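Local coordinates for protein glycosyltransferase (PDB 3WAD) that is a glycosyltransferase with the two-domain GT-B fold of the erythromycin biosynthesis protein CIII-like family, at residues 3-8 and 31-36; 129-134 and 150-155; 204-209 and 222-227; 328-333 and 390-395. One frame throughout, in Å; residues are numbered along the deposited sequence.

Contact 1. Residues 3-8 and 31-36; sequences VLMTVF and VHIASH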
# COMPACT_ATOMS: atom_id res chain seq x y z
N VAL B 3 13.34 5.61 -5.93
CA VAL B 3 13.35 4.28 -6.58
C VAL B 3 12.37 4.28 -7.72
O VAL B 3 11.17 4.50 -7.55
CB VAL B 3 12.94 3.22 -5.61
CG1 VAL B 3 13.11 1.73 -6.26
CG2 VAL B 3 13.69 3.36 -4.30
N LEU B 4 12.86 4.04 -8.90
CA LEU B 4 12.00 3.89 -10.03
C LEU B 4 11.75 2.37 -10.27
O LEU B 4 12.64 1.64 -10.68
CB LEU B 4 12.60 4.60 -11.25
CG LEU B 4 11.92 4.49 -12.59
CD1 LEU B 4 10.46 5.08 -12.48
CD2 LEU B 4 12.69 5.13 -13.77
N MET B 5 10.53 1.92 -10.01
CA MET B 5 10.15 0.52 -10.27
C MET B 5 9.35 0.43 -11.52
O MET B 5 8.52 1.32 -11.77
CB MET B 5 9.31 0.01 -9.14
CG MET B 5 10.05 0.23 -7.78
SD MET B 5 9.18 -0.51 -6.36
CE MET B 5 9.29 -2.29 -6.69
N THR B 6 9.62 -0.58 -12.36
CA THR B 6 8.91 -0.61 -13.60
C THR B 6 8.39 -2.05 -13.82
O THR B 6 9.07 -3.02 -13.51
CB THR B 6 9.71 -0.02 -14.72
OG1 THR B 6 8.93 -0.02 -15.93
CG2 THR B 6 11.06 -0.77 -14.92
N VAL B 7 7.18 -2.17 -14.34
CA VAL B 7 6.61 -3.49 -14.64
C VAL B 7 5.71 -3.29 -15.87
O VAL B 7 5.03 -2.25 -15.97
CB VAL B 7 5.90 -4.10 -13.39
CG1 VAL B 7 4.76 -3.21 -12.94
CG2 VAL B 7 5.31 -5.49 -13.70
N PHE B 8 5.71 -4.25 -16.82
CA PHE B 8 4.76 -4.19 -17.93
C PHE B 8 3.28 -4.29 -17.39
O PHE B 8 3.09 -4.70 -16.26
CB PHE B 8 5.04 -5.21 -19.06
CG PHE B 8 4.70 -6.64 -18.69
CD1 PHE B 8 3.50 -7.22 -19.15
CD2 PHE B 8 5.51 -7.38 -17.80
CE1 PHE B 8 3.14 -8.57 -18.74
CE2 PHE B 8 5.20 -8.71 -17.42
CZ PHE B 8 4.02 -9.32 -17.91
N VAL B 31 8.87 6.29 -4.09
CA VAL B 31 8.77 5.17 -5.05
C VAL B 31 7.79 5.55 -6.14
O VAL B 31 6.68 5.99 -5.86
CB VAL B 31 8.24 3.97 -4.31
CG1 VAL B 31 8.11 2.74 -5.24
CG2 VAL B 31 9.18 3.63 -3.12
N HIS B 32 8.24 5.48 -7.37
CA HIS B 32 7.38 5.60 -8.53
C HIS B 32 7.18 4.21 -9.19
O HIS B 32 8.18 3.48 -9.44
CB HIS B 32 7.99 6.58 -9.57
CG HIS B 32 7.91 8.03 -9.18
ND1 HIS B 32 8.56 9.02 -9.88
CD2 HIS B 32 7.27 8.65 -8.16
CE1 HIS B 32 8.29 10.19 -9.34
NE2 HIS B 32 7.54 9.99 -8.27
N ILE B 33 5.93 3.88 -9.53
CA ILE B 33 5.67 2.64 -10.30
C ILE B 33 5.35 3.03 -11.73
O ILE B 33 4.26 3.64 -12.01
CB ILE B 33 4.47 1.71 -9.72
CG1 ILE B 33 4.54 1.63 -8.18
CG2 ILE B 33 4.38 0.33 -10.48
CD1 ILE B 33 5.84 0.90 -7.61
N ALA B 34 6.25 2.69 -12.64
CA ALA B 34 6.03 3.09 -14.02
C ALA B 34 5.52 1.88 -14.72
O ALA B 34 6.14 0.81 -14.61
CB ALA B 34 7.39 3.58 -14.66
N SER B 35 4.46 2.04 -15.52
CA SER B 35 3.88 0.95 -16.27
C SER B 35 3.06 1.58 -17.38
O SER B 35 2.85 2.84 -17.38
CB SER B 35 3.05 0.05 -15.31
OG SER B 35 2.62 -1.18 -15.88
N HIS B 36 2.63 0.78 -18.35
CA HIS B 36 1.68 1.25 -19.37
C HIS B 36 0.40 1.83 -18.76
O HIS B 36 0.03 1.51 -17.63
CB HIS B 36 1.32 0.18 -20.41
CG HIS B 36 2.50 -0.61 -20.93
ND1 HIS B 36 3.09 -1.63 -20.21
CD2 HIS B 36 3.16 -0.56 -22.11
CE1 HIS B 36 4.06 -2.16 -20.91
NE2 HIS B 36 4.12 -1.55 -22.08
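Met5 and Ile33 lie side by side and point the same way, on the face of the sheet that also holds Val3 and Val31. Met5 CG is anti to its own carbonyl carbon (chi1 -53°), and a bend at chi3 sets SD against Val31 CG1 at 3.6 Å, while Ile33 CD1 comes up beside the same sulfur. Helix 18-27 covers this face through Ala21 and Leu24. On the other face Leu4 crosses His32 obliquely, its CD1 resting on both His32 CB and Ala34 CB; the His32 imidazole leads away to bond His118 and stack on Trp122. Strands 2-6 and 30-35 are parallel neighbours, the first beta-alpha-beta unit of a Rossmann-like domain, with helix 18-27 in the crossover. Between them Ala34 N reaches Met5 O at 2.8 Å along an almost straight N-H (175°), and Met5 N meets His32 O at 2.9 Å. Toward the C-terminal ends of the strands two hydroxyls add to the backbone bonds. Ser35 OG, also bonded to Asn39, donates a hydrogen bond to Val7 O at 2.6 Å from above the carbonyl plane. Thr6 OG1 donates likewise to Ala34 O, 3.2 Å away, and this oxygen also accepts from Val7 N along the C=O axis. Two donors thus grip the buried Ala34 O and Ser35 OG serves Val7 O, so these two carbonyls are satisfied within the protein.

Contact 2. Residues 129-134 and 150-155; sequences WDALTY and MLFGLD
The indole of Trp129 puts its CZ3 over the centre of one face of the Tyr134 ring, 3.6 Å above the plane, and has Tyr134 OH in plane at its own edge. Tyr134 OH bonds Val200 O, and the indole NE1 bonds His147. Across the contact the flat group is Phe152, whose ring meets Leu132, Ala131 and Asp130 obliquely. Leu132 crosses it at about a right angle, with CG 3.6 Å from Phe152 CE2, and both methyls of Leu132 also reach that end of the ring. The Asp130 carboxylate is turned only 20° from the ring plane and brings OD1 to 4.0 Å from Phe152 CD2. Phe152 has its CG between the backbone N and the carbonyl carbon (chi1 61°), the crowded position, and its ring also meets those of His13 and Trp344. The backbones join where strands 126-130 and 147-150, parallel neighbours in the N-terminal Rossmann-like sheet of a GT-B fold, run out into loops at their C-terminal ends. Met150 N donates almost straight to Trp129 O at 2.8 Å, whereas the bond of Ala131 N to Met150 O is weak. Beyond the strand, a type I turn from Asp130 to Thr133, closed by Thr133 N to Asp130 O, is reinforced by Asp130 OD2, which accepts from Leu132 N at 2.9 Å in an Asx turn and from Thr133 OG1 at 2.8 Å, both approaching from above the carboxylate plane. The other oxygen, Asp130 OD1, is hydrogen-bonded to His13 ND1.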
# COMPACT_ATOMS: atom_id res chain seq x y z
N TRP B 129 13.31 -3.52 -11.71
CA TRP B 129 12.46 -3.86 -12.87
C TRP B 129 11.99 -5.31 -12.74
O TRP B 129 12.79 -6.23 -12.56
CB TRP B 129 13.15 -3.68 -14.17
CG TRP B 129 14.60 -4.21 -14.32
CD1 TRP B 129 15.80 -3.73 -13.69
CD2 TRP B 129 15.02 -5.30 -15.16
NE1 TRP B 129 16.89 -4.43 -14.18
CE2 TRP B 129 16.45 -5.41 -15.05
CE3 TRP B 129 14.35 -6.12 -16.10
CZ2 TRP B 129 17.19 -6.34 -15.80
CZ3 TRP B 129 15.08 -7.03 -16.84
CH2 TRP B 129 16.52 -7.13 -16.69
N ASP B 130 10.69 -5.49 -12.90
CA ASP B 130 10.14 -6.83 -13.19
C ASP B 130 10.92 -7.53 -14.31
O ASP B 130 11.20 -6.92 -15.33
CB ASP B 130 8.70 -6.65 -13.61
CG ASP B 130 8.15 -7.90 -14.37
OD1 ASP B 130 7.61 -8.74 -13.67
OD2 ASP B 130 8.28 -7.99 -15.63
N ALA B 131 11.23 -8.83 -14.10
CA ALA B 131 12.22 -9.53 -14.93
C ALA B 131 11.85 -9.60 -16.43
O ALA B 131 12.69 -9.86 -17.29
CB ALA B 131 12.52 -10.91 -14.35
N LEU B 132 10.57 -9.39 -16.73
CA LEU B 132 10.10 -9.38 -18.10
C LEU B 132 10.04 -7.98 -18.68
O LEU B 132 9.53 -7.83 -19.80
CB LEU B 132 8.72 -10.04 -18.18
CG LEU B 132 8.71 -11.53 -17.81
CD1 LEU B 132 7.38 -12.24 -18.27
CD2 LEU B 132 9.88 -12.27 -18.40
N THR B 133 10.46 -6.96 -17.92
CA THR B 133 10.24 -5.59 -18.38
C THR B 133 11.56 -4.85 -18.80
O THR B 133 12.11 -4.06 -18.02
CB THR B 133 9.46 -4.78 -17.24
OG1 THR B 133 8.24 -5.48 -16.91
CG2 THR B 133 9.08 -3.38 -17.78
N TYR B 134 12.00 -5.06 -20.02
CA TYR B 134 13.37 -4.65 -20.42
C TYR B 134 13.56 -3.16 -20.74
O TYR B 134 14.67 -2.74 -21.09
CB TYR B 134 13.91 -5.56 -21.56
CG TYR B 134 14.53 -6.83 -20.99
CD1 TYR B 134 13.75 -7.97 -20.69
CD2 TYR B 134 15.89 -6.85 -20.64
CE1 TYR B 134 14.32 -9.10 -20.12
CE2 TYR B 134 16.46 -7.96 -20.09
CZ TYR B 134 15.68 -9.08 -19.83
OH TYR B 134 16.32 -10.17 -19.26
N MET B 150 13.94 -7.96 -10.71
CA MET B 150 13.07 -8.61 -9.77
C MET B 150 12.36 -9.85 -10.37
O MET B 150 11.56 -9.72 -11.31
CB MET B 150 12.06 -7.66 -9.12
CG MET B 150 11.17 -8.42 -8.11
SD MET B 150 10.32 -7.20 -7.07
CE MET B 150 9.79 -8.27 -5.80
N LEU B 151 12.64 -11.03 -9.81
CA LEU B 151 11.99 -12.27 -10.30
C LEU B 151 10.56 -12.33 -9.83
O LEU B 151 10.14 -11.65 -8.85
CB LEU B 151 12.73 -13.51 -9.82
CG LEU B 151 14.22 -13.59 -10.25
CD1 LEU B 151 14.94 -14.86 -9.75
CD2 LEU B 151 14.40 -13.55 -11.77
N PHE B 152 9.81 -13.21 -10.46
CA PHE B 152 8.38 -13.36 -10.15
C PHE B 152 8.08 -14.88 -10.04
O PHE B 152 6.93 -15.31 -9.86
CB PHE B 152 7.56 -12.63 -11.27
CG PHE B 152 7.80 -13.20 -12.63
CD1 PHE B 152 7.13 -14.40 -13.00
CD2 PHE B 152 8.71 -12.62 -13.48
CE1 PHE B 152 7.43 -14.98 -14.25
CE2 PHE B 152 9.00 -13.16 -14.65
CZ PHE B 152 8.36 -14.36 -15.06
N GLY B 153 9.13 -15.70 -10.11
CA GLY B 153 9.05 -17.17 -9.84
C GLY B 153 10.51 -17.58 -9.94
O GLY B 153 11.42 -16.77 -9.70
N LEU B 154 10.78 -18.80 -10.38
CA LEU B 154 12.15 -19.17 -10.73
C LEU B 154 12.79 -18.44 -11.91
O LEU B 154 12.12 -17.89 -12.78
CB LEU B 154 12.23 -20.70 -10.95
CG LEU B 154 11.63 -21.68 -9.92
CD1 LEU B 154 12.00 -23.16 -10.35
CD2 LEU B 154 12.01 -21.46 -8.47
N ASP B 155 14.11 -18.40 -11.91
CA ASP B 155 14.83 -17.63 -12.91
C ASP B 155 15.13 -18.48 -14.17
O ASP B 155 16.28 -18.81 -14.43
CB ASP B 155 16.12 -17.07 -12.30
CG ASP B 155 16.78 -16.04 -13.18
OD1 ASP B 155 16.22 -15.55 -14.23
OD2 ASP B 155 17.90 -15.68 -12.79

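Contact 3. Residues 204-209 and 222-227; sequences TTLAVA and LSMRHL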
# COMPACT_ATOMS: atom_id res chain seq x y z
N THR B 204 22.06 -6.54 -10.08
CA THR B 204 21.83 -7.80 -9.39
C THR B 204 20.37 -8.25 -9.50
O THR B 204 19.59 -7.60 -10.16
CB THR B 204 22.27 -7.75 -7.94
OG1 THR B 204 22.25 -9.06 -7.40
CG2 THR B 204 21.38 -6.87 -7.05
N THR B 205 20.03 -9.37 -8.88
CA THR B 205 18.70 -10.03 -9.07
C THR B 205 18.11 -10.21 -7.71
O THR B 205 18.85 -10.57 -6.79
CB THR B 205 18.91 -11.38 -9.67
OG1 THR B 205 19.27 -11.16 -11.01
CG2 THR B 205 17.58 -12.22 -9.61
N LEU B 206 16.81 -9.95 -7.56
CA LEU B 206 16.10 -10.19 -6.28
C LEU B 206 15.19 -11.39 -6.55
O LEU B 206 14.39 -11.35 -7.51
CB LEU B 206 15.23 -8.95 -5.81
CG LEU B 206 14.30 -9.12 -4.60
CD1 LEU B 206 14.98 -9.59 -3.25
CD2 LEU B 206 13.54 -7.87 -4.26
N ALA B 207 15.30 -12.43 -5.72
CA ALA B 207 14.48 -13.64 -5.87
C ALA B 207 13.22 -13.60 -5.03
O ALA B 207 13.26 -13.09 -3.88
CB ALA B 207 15.35 -14.88 -5.48
N VAL B 208 12.10 -14.17 -5.53
CA VAL B 208 10.93 -14.25 -4.68
C VAL B 208 10.66 -15.69 -4.19
O VAL B 208 9.87 -15.90 -3.29
CB VAL B 208 9.68 -13.73 -5.42
CG1 VAL B 208 9.79 -12.21 -5.67
CG2 VAL B 208 9.45 -14.52 -6.74
N ALA B 209 11.24 -16.66 -4.86
CA ALA B 209 11.11 -18.07 -4.50
C ALA B 209 12.23 -18.36 -3.42
O ALA B 209 13.34 -17.79 -3.50
CB ALA B 209 11.34 -18.94 -5.76
N LEU B 222 19.63 -11.85 -4.28
CA LEU B 222 19.18 -11.55 -2.93
C LEU B 222 17.94 -12.42 -2.78
O LEU B 222 17.18 -12.58 -3.75
CB LEU B 222 18.77 -10.08 -2.86
CG LEU B 222 19.91 -9.06 -3.03
CD1 LEU B 222 19.27 -7.70 -3.29
CD2 LEU B 222 20.63 -9.04 -1.70
N SER B 223 17.76 -13.00 -1.61
CA SER B 223 16.55 -13.67 -1.28
C SER B 223 15.78 -12.86 -0.27
O SER B 223 16.29 -11.84 0.28
CB SER B 223 16.83 -15.09 -0.80
OG SER B 223 17.53 -15.06 0.44
N MET B 224 14.55 -13.28 -0.06
CA MET B 224 13.55 -12.47 0.61
C MET B 224 12.40 -13.37 1.07
O MET B 224 12.14 -14.39 0.48
CB MET B 224 13.12 -11.33 -0.30
CG MET B 224 11.74 -10.82 -0.07
SD MET B 224 11.35 -9.58 -1.26
CE MET B 224 11.23 -10.57 -2.76
N ARG B 225 11.85 -13.04 2.23
CA ARG B 225 10.62 -13.64 2.71
C ARG B 225 9.46 -12.96 1.92
O ARG B 225 8.77 -12.07 2.41
CB ARG B 225 10.49 -13.38 4.20
CG ARG B 225 9.33 -14.14 4.87
CD ARG B 225 9.32 -13.96 6.34
NE ARG B 225 9.09 -12.54 6.68
CZ ARG B 225 9.44 -11.94 7.82
NH1 ARG B 225 10.11 -12.63 8.75
NH2 ARG B 225 9.17 -10.65 8.01
N HIS B 226 9.24 -13.47 0.71
CA HIS B 226 8.29 -12.90 -0.24
C HIS B 226 6.91 -12.78 0.32
O HIS B 226 6.31 -13.75 0.74
CB HIS B 226 8.31 -13.72 -1.55
CG HIS B 226 7.47 -13.14 -2.64
ND1 HIS B 226 7.47 -11.79 -2.95
CD2 HIS B 226 6.57 -13.73 -3.47
CE1 HIS B 226 6.66 -11.58 -3.97
NE2 HIS B 226 6.09 -12.74 -4.29
N LEU B 227 6.40 -11.57 0.31
CA LEU B 227 5.02 -11.35 0.76
C LEU B 227 4.04 -11.41 -0.52
O LEU B 227 4.25 -10.68 -1.50
CB LEU B 227 4.87 -10.08 1.63
CG LEU B 227 3.65 -9.97 2.55
CD1 LEU B 227 3.80 -8.72 3.35
CD2 LEU B 227 2.40 -9.75 1.62
O HOH W 1 10.45 -16.32 -0.59
O HOH W 2 13.92 -15.62 -1.90
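Met224 CG is anti to its backbone N and its chain bends at chi3 (70°), which curls the methyl CE back under segment 204-209; Leu206, also with CG anti to its N, reaches across to meet it. This is the edge of the seven-stranded parallel sheet of the N-terminal Rossmann-like domain, where strand 221-222 pairs with strand 204-206. Leu222 N donates to Thr205 O at 2.9 Å in the carbonyl plane, and Ala207 N returns a nearly straight bond (170°) to Leu222 O at 2.7 Å. Leu206 and Leu222 cross at about a right angle, with Leu206 CD1 against Leu222 CB at 3.8 Å. Leu206 CD2 touches Met224 CE, and Val208 CG1 closes on the same methyl at 3.6 Å. Met224 in turn packs on Leu402 and Thr405 of helix 402-415, so the C-terminal helix of the chain covers this side of the sheet edge. Beyond the two backbone bonds direct pairing stops and waters bridge the main chains. Water 1 donates to both Val208 O and Met224 O; water 2 accepts from Met224 N and donates to Ala209 O. Thr205 OG1 is held by Arg149, while Arg225, centre of an inverse gamma turn, sends NH1 to Asp397 O. The turn swings His226 round beside Val208, the two pointing the same way. Val208 CB sits over one face of the imidazole, 3.6 Å from the centroid of the His226 ring and 10° off its normal, a CH-pi contact.

Contact 4. Residues 328-333 and 390-395; sequences NAIRYG and EQIQKE
Gln393 does most of the work between helices 323-332 and 384-397; the axes of 328-332 and 390-395 cross at -89° and come within 7.8 Å. Its chain is extended, with CG anti to the backbone N, and runs along the end of helix 323-332. Gln393 CB lies 3.3 Å from Ile330 O, and at the tip Gln393 NE2 donates to Arg331 O at 2.9 Å. The bond is bent (139° at the hydrogen) and reaches its carbonyl from above the plane. Beneath this polar grip Ile330 and Ile392 cross at about a right angle, with Ile330 CG2 4.0 Å from Ile392 CG2; both also rest on Phe353, which makes this the closed, apolar side. The solvent side is that of Glu390, which is exposed and comes in only loosely, Glu390 CG standing 4.3 Å from Gly333 O, and Gly333 O is bonded instead by Lys386. On a separate flank Arg331 and Tyr332 turn away from helix 384-397 and both bind Glu30 of the second subunit, so the C-terminal end of helix 323-332 meets that subunit here. Gly333, with positive phi (68°), brings its CA to 3.8 Å from Gln393 OE1. It also ends the helix, its N bonding back to Ile330 O, in a Schellman motif, packed here against a crossing helix of the C-terminal Rossmann-like domain of a GT-B fold.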
# COMPACT_ATOMS: atom_id res chain seq x y z
N ASN B 328 1.39 -18.17 -0.83
CA ASN B 328 0.41 -18.18 0.25
C ASN B 328 0.39 -19.55 1.00
O ASN B 328 0.33 -19.59 2.27
CB ASN B 328 -0.99 -17.87 -0.30
CG ASN B 328 -1.26 -16.40 -0.42
OD1 ASN B 328 -1.58 -15.75 0.54
ND2 ASN B 328 -1.15 -15.88 -1.63
N ALA B 329 0.52 -20.66 0.26
CA ALA B 329 0.51 -21.98 0.95
C ALA B 329 1.81 -22.11 1.77
O ALA B 329 1.80 -22.75 2.84
CB ALA B 329 0.44 -23.13 -0.04
N ILE B 330 2.90 -21.55 1.24
CA ILE B 330 4.18 -21.53 2.01
C ILE B 330 4.00 -20.75 3.30
O ILE B 330 4.33 -21.26 4.40
CB ILE B 330 5.33 -20.93 1.22
CG1 ILE B 330 5.70 -21.87 0.08
CG2 ILE B 330 6.61 -20.70 2.13
CD1 ILE B 330 6.91 -21.43 -0.57
N ARG B 331 3.49 -19.52 3.19
CA ARG B 331 3.40 -18.63 4.32
C ARG B 331 2.43 -19.14 5.41
O ARG B 331 2.68 -18.97 6.61
CB ARG B 331 3.00 -17.21 3.85
CG ARG B 331 2.66 -16.25 4.95
CD ARG B 331 2.25 -14.92 4.37
NE ARG B 331 2.22 -13.90 5.41
CZ ARG B 331 1.74 -12.66 5.25
NH1 ARG B 331 1.21 -12.28 4.06
NH2 ARG B 331 1.75 -11.81 6.28
N TYR B 332 1.32 -19.75 5.00
CA TYR B 332 0.35 -20.28 5.94
C TYR B 332 0.59 -21.80 6.25
O TYR B 332 -0.15 -22.38 7.03
CB TYR B 332 -1.12 -19.94 5.51
CG TYR B 332 -1.27 -18.43 5.47
CD1 TYR B 332 -1.26 -17.66 6.67
CD2 TYR B 332 -1.27 -17.75 4.24
CE1 TYR B 332 -1.29 -16.24 6.63
CE2 TYR B 332 -1.34 -16.35 4.19
CZ TYR B 332 -1.32 -15.61 5.38
OH TYR B 332 -1.39 -14.27 5.32
N GLY B 333 1.62 -22.41 5.68
CA GLY B 333 1.99 -23.82 6.07
C GLY B 333 0.92 -24.85 5.63
O GLY B 333 0.50 -25.74 6.40
N GLU B 390 4.53 -27.26 7.20
CA GLU B 390 4.98 -26.43 8.33
C GLU B 390 6.48 -26.23 8.39
O GLU B 390 6.95 -25.17 8.74
CB GLU B 390 4.44 -27.00 9.62
CG GLU B 390 2.98 -27.06 9.62
CD GLU B 390 2.44 -26.42 10.85
OE1 GLU B 390 2.14 -27.14 11.84
OE2 GLU B 390 2.36 -25.17 10.83
N GLN B 391 7.24 -27.24 7.99
CA GLN B 391 8.68 -27.14 7.98
C GLN B 391 9.08 -26.09 6.94
O GLN B 391 9.98 -25.24 7.15
CB GLN B 391 9.32 -28.52 7.61
CG GLN B 391 10.85 -28.53 7.57
CD GLN B 391 11.44 -27.85 8.83
OE1 GLN B 391 10.89 -28.01 9.94
NE2 GLN B 391 12.55 -27.12 8.67
N ILE B 392 8.47 -26.23 5.76
CA ILE B 392 8.62 -25.21 4.70
C ILE B 392 8.33 -23.78 5.21
O ILE B 392 9.09 -22.84 4.89
CB ILE B 392 7.81 -25.62 3.41
CG1 ILE B 392 8.40 -26.96 2.95
CG2 ILE B 392 7.92 -24.52 2.33
CD1 ILE B 392 7.92 -27.53 1.66
N GLN B 393 7.26 -23.64 5.99
CA GLN B 393 6.81 -22.36 6.52
C GLN B 393 7.84 -21.78 7.48
O GLN B 393 8.17 -20.60 7.40
CB GLN B 393 5.46 -22.51 7.20
CG GLN B 393 4.86 -21.23 7.87
CD GLN B 393 3.67 -21.59 8.79
OE1 GLN B 393 3.60 -22.67 9.32
NE2 GLN B 393 2.74 -20.69 8.96
N LYS B 394 8.38 -22.64 8.36
CA LYS B 394 9.48 -22.27 9.27
C LYS B 394 10.71 -21.70 8.54
O LYS B 394 11.18 -20.63 8.93
CB LYS B 394 9.78 -23.47 10.22
CG LYS B 394 11.06 -23.37 11.00
CD LYS B 394 11.35 -24.69 11.81
CE LYS B 394 12.67 -24.54 12.61
NZ LYS B 394 12.53 -24.89 14.09
N GLU B 395 11.21 -22.34 7.50
CA GLU B 395 12.32 -21.88 6.72
C GLU B 395 12.03 -20.60 5.91
O GLU B 395 12.94 -19.81 5.59
CB GLU B 395 12.73 -22.97 5.71
CG GLU B 395 13.19 -24.31 6.37
CD GLU B 395 13.30 -25.47 5.40
OE1 GLU B 395 13.64 -25.26 4.23
OE2 GLU B 395 13.06 -26.62 5.81

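In the fold
Contacts 1, 2 and 3 follow one another along the chain and across one parallel sheet, that of the N-terminal domain. Contact 1 joins strands 30-35 and 2-6, contact 2 strands 126-130 and 147-150, contact 3 strands 204-206 and 221-222 at the edge. Contacts 1 and 2 have centres 13 Å apart and touch through Thr6 O and Asp130 N; contacts 2 and 3, 11 Å apart, meet where Leu151 N approaches Leu206 O. Contact 4, last in the chain, belongs to the C-terminal domain, its centre 30 Å from that of contact 1 but 16 Å from that of contact 3. There Leu227 packs on Arg331, linking the two domains, and contacts 1, 3 and 4 each touch the second subunit.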